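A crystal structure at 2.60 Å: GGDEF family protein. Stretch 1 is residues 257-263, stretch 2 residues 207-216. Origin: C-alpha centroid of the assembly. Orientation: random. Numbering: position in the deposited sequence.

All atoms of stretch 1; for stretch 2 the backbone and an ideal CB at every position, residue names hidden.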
# COMPACT_ATOMS: atom_id res chain seq x y z
N CYS A 257 -15.98 -2.28 23.64
CA CYS A 257 -16.68 -1.94 24.89
C CYS A 257 -16.33 -2.96 25.98
O CYS A 257 -16.36 -2.66 27.17
CB CYS A 257 -18.21 -1.86 24.70
SG CYS A 257 -18.78 -0.47 23.70
N GLU A 258 -15.98 -4.17 25.54
CA GLU A 258 -15.64 -5.25 26.44
C GLU A 258 -14.21 -5.05 26.91
O GLU A 258 -13.90 -5.17 28.10
CB GLU A 258 -15.84 -6.60 25.76
CG GLU A 258 -17.19 -7.24 26.12
CD GLU A 258 -17.85 -7.95 24.95
OE1 GLU A 258 -19.09 -8.10 24.98
OE2 GLU A 258 -17.13 -8.33 24.00
N MSE A 259 -13.34 -4.71 25.96
CA MSE A 259 -11.97 -4.33 26.24
C MSE A 259 -11.88 -3.30 27.39
O MSE A 259 -10.94 -3.32 28.17
CB MSE A 259 -11.33 -3.75 24.96
CG MSE A 259 -9.82 -3.92 24.89
SE MSE A 259 -9.49 -5.83 24.54
CE MSE A 259 -9.05 -5.76 22.66
N LEU A 260 -12.86 -2.41 27.50
CA LEU A 260 -12.74 -1.31 28.44
C LEU A 260 -13.61 -1.49 29.68
O LEU A 260 -13.63 -0.64 30.56
CB LEU A 260 -13.10 0.02 27.77
CG LEU A 260 -12.35 0.42 26.51
CD1 LEU A 260 -13.28 1.28 25.64
CD2 LEU A 260 -11.10 1.20 26.87
N LEU A 261 -14.31 -2.62 29.72
CA LEU A 261 -15.24 -2.95 30.79
C LEU A 261 -16.28 -1.88 30.98
O LEU A 261 -16.74 -1.64 32.11
CB LEU A 261 -14.51 -3.19 32.11
CG LEU A 261 -13.69 -4.47 32.21
CD1 LEU A 261 -13.41 -4.71 33.67
CD2 LEU A 261 -14.43 -5.65 31.59
N LEU A 262 -16.67 -1.25 29.88
CA LEU A 262 -17.86 -0.42 29.86
C LEU A 262 -19.04 -1.22 29.33
O LEU A 262 -18.88 -2.14 28.53
CB LEU A 262 -17.67 0.80 28.98
CG LEU A 262 -16.37 1.58 29.09
CD1 LEU A 262 -16.29 2.43 27.89
CD2 LEU A 262 -16.37 2.44 30.36
N LYS A 263 -20.24 -0.85 29.74
CA LYS A 263 -21.43 -1.52 29.27
C LYS A 263 -22.05 -0.72 28.14
O LYS A 263 -22.37 0.45 28.30
CB LYS A 263 -22.43 -1.72 30.42
CG LYS A 263 -22.36 -0.66 31.50
CD LYS A 263 -23.08 -1.08 32.79
CE LYS A 263 -22.42 -2.29 33.42
NZ LYS A 263 -22.90 -2.51 34.82
N UNK A 207 -1.79 -5.81 28.99
CA UNK A 207 -2.27 -4.66 28.21
C UNK A 207 -3.71 -4.25 28.56
O UNK A 207 -3.99 -3.07 28.62
CB UNK A 207 -2.18 -4.98 26.72
N UNK A 208 -4.58 -5.20 28.86
CA UNK A 208 -5.91 -4.85 29.33
C UNK A 208 -5.87 -4.07 30.65
O UNK A 208 -6.61 -3.11 30.85
CB UNK A 208 -6.75 -6.12 29.50
N UNK A 209 -5.04 -4.55 31.56
CA UNK A 209 -4.94 -3.97 32.90
C UNK A 209 -4.49 -2.52 32.82
O UNK A 209 -5.03 -1.66 33.52
CB UNK A 209 -3.97 -4.78 33.77
N UNK A 210 -3.52 -2.26 31.96
CA UNK A 210 -3.02 -0.89 31.77
C UNK A 210 -4.17 -0.04 31.23
O UNK A 210 -4.46 1.02 31.77
CB UNK A 210 -1.82 -0.86 30.82
N UNK A 211 -4.84 -0.57 30.21
CA UNK A 211 -5.96 0.10 29.59
C UNK A 211 -7.07 0.34 30.61
O UNK A 211 -7.61 1.44 30.72
CB UNK A 211 -6.48 -0.72 28.41
N UNK A 212 -7.43 -0.69 31.36
CA UNK A 212 -8.52 -0.52 32.31
C UNK A 212 -8.15 0.47 33.42
O UNK A 212 -9.01 1.21 33.92
CB UNK A 212 -8.90 -1.87 32.92
N UNK A 213 -6.88 0.55 33.76
CA UNK A 213 -6.47 1.51 34.76
C UNK A 213 -6.67 2.91 34.22
O UNK A 213 -6.89 3.86 34.97
CB UNK A 213 -5.01 1.29 35.17
N UNK A 214 -6.61 3.04 32.90
CA UNK A 214 -6.79 4.34 32.28
C UNK A 214 -8.24 4.77 32.37
O UNK A 214 -8.53 5.97 32.54
CB UNK A 214 -6.33 4.31 30.82
N UNK A 215 -9.14 3.79 32.24
CA UNK A 215 -10.57 4.04 32.36
C UNK A 215 -10.86 4.62 33.74
O UNK A 215 -11.47 5.68 33.86
CB UNK A 215 -11.37 2.76 32.13
N UNK A 216 -10.38 3.90 34.76
CA UNK A 216 -10.52 4.31 36.16
C UNK A 216 -9.91 5.69 36.38
O UNK A 216 -10.56 6.58 36.95
CB UNK A 216 -9.86 3.29 37.09

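Stretch 2 is helical throughout, with phi and psi near -60° and -45°, so proline and glycine are unlikely inside it and the rest turns on where each CB points. Stretch 1 offers the end of a helix closed by a Schellman motif: L261, with positive phi, donates from N to E258 O, 3.0 Å away, and the carbonyl of M259 is left facing stretch 2.

Position 207 has nothing of stretch 1 within 5.5 Å of its ideal CB, so this contact sets little preference. It is R207, whose NH1 is hydrogen-bonded elsewhere in the structure.

At position 208 CA-to-CB points sideways, and the ideal CB lies 5.2 Å from M259 O. The selenomethionine side chain of M259 lies within reach, so a long side chain with aliphatic carbons, Met, Lys or Arg, would suit, and Leu might also. The residue is K208, extended beyond its m chi1, and its CE approaches M259 SE at 3.9 Å.

Positions 209 and 210 are out of reach, and many residues would serve; they are Q209 and A210.

Position 211 points toward stretch 1, its ideal CB 5.2 Å from L260 CD2. With M259 CG also ahead, a medium apolar residue such as Leu, Ile or Met fits. L211, in a t, p rotamer, brings its CD2 to 3.6 Å from L260 CD2 and 3.9 Å from M259 CG, so that it packs against both side chains.

Position 212 points sideways, but three atoms, M259 O, L260 O and L261 CD1, each lie 5.4 Å from its ideal CB. Carbonyl oxygens at a helix end call for a donor, and the distance favors a long one: Lys, Arg or Gln. R212 answers with NE, which donates to M259 O at 3.1 Å and 166°; a weak second bond runs from NH2 to M259 O at 3.5 Å. The carbonyl thus sits at the guanidinium edge, where the N-H groups point, while L261 CG covers one face, 3.7 Å from NE.

Positions 213 and 214 leave the choice open. They are Q213 and S214, the latter with its OG hydrogen-bonded elsewhere in the structure.

Position 215 points toward stretch 1, with L260 O only 4.4 Å from the ideal CB and L262 CD2 at 5.3 Å. A compact apolar side chain suits this: Val, Ala or perhaps Ile. V215 places CG2 4.0 Å from L260 CD2 and CG1 4.1 Å from L262 CD2; V215 CG2 also lies 3.8 Å from L260 O.

Position 216 is again out of reach, and is V216.

Stretch 2, residues 207-216: RKQALRQSVV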
# COMPACT_ATOMS: atom_id res chain seq x y z
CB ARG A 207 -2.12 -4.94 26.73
CG ARG A 207 -0.64 -4.85 26.36
CD ARG A 207 -0.35 -5.62 25.09
NE ARG A 207 -0.83 -4.91 23.92
CZ ARG A 207 -1.28 -5.50 22.83
NH1 ARG A 207 -1.31 -6.82 22.76
NH2 ARG A 207 -1.69 -4.77 21.81
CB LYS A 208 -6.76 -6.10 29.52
CG LYS A 208 -7.30 -6.66 28.22
CD LYS A 208 -7.89 -8.03 28.47
CE LYS A 208 -8.68 -8.54 27.26
NZ LYS A 208 -9.05 -9.94 27.57
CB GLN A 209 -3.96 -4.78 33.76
CG GLN A 209 -3.79 -4.24 35.17
CD GLN A 209 -2.34 -4.06 35.56
OE1 GLN A 209 -1.50 -3.74 34.71
NE2 GLN A 209 -2.03 -4.25 36.83
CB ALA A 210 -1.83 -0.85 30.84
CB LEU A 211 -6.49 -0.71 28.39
CG LEU A 211 -7.73 -0.07 27.74
CD1 LEU A 211 -7.48 1.40 27.44
CD2 LEU A 211 -8.16 -0.77 26.47
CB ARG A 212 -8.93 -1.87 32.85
CG ARG A 212 -9.63 -2.63 31.73
CD ARG A 212 -9.88 -4.09 32.04
NE ARG A 212 -10.24 -4.75 30.79
CZ ARG A 212 -10.43 -6.06 30.66
NH1 ARG A 212 -10.31 -6.85 31.71
NH2 ARG A 212 -10.75 -6.56 29.46
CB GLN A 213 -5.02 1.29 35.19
CG GLN A 213 -4.75 1.78 36.60
CD GLN A 213 -5.89 1.46 37.59
OE1 GLN A 213 -6.47 0.36 37.59
NE2 GLN A 213 -6.20 2.42 38.45
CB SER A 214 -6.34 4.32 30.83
OG SER A 214 -4.94 4.39 30.75
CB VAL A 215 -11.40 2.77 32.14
CG1 VAL A 215 -12.88 3.02 32.46
CG2 VAL A 215 -11.21 2.24 30.72
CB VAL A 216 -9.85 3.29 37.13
CG1 VAL A 216 -9.69 3.89 38.51
CG2 VAL A 216 -10.66 1.99 37.19
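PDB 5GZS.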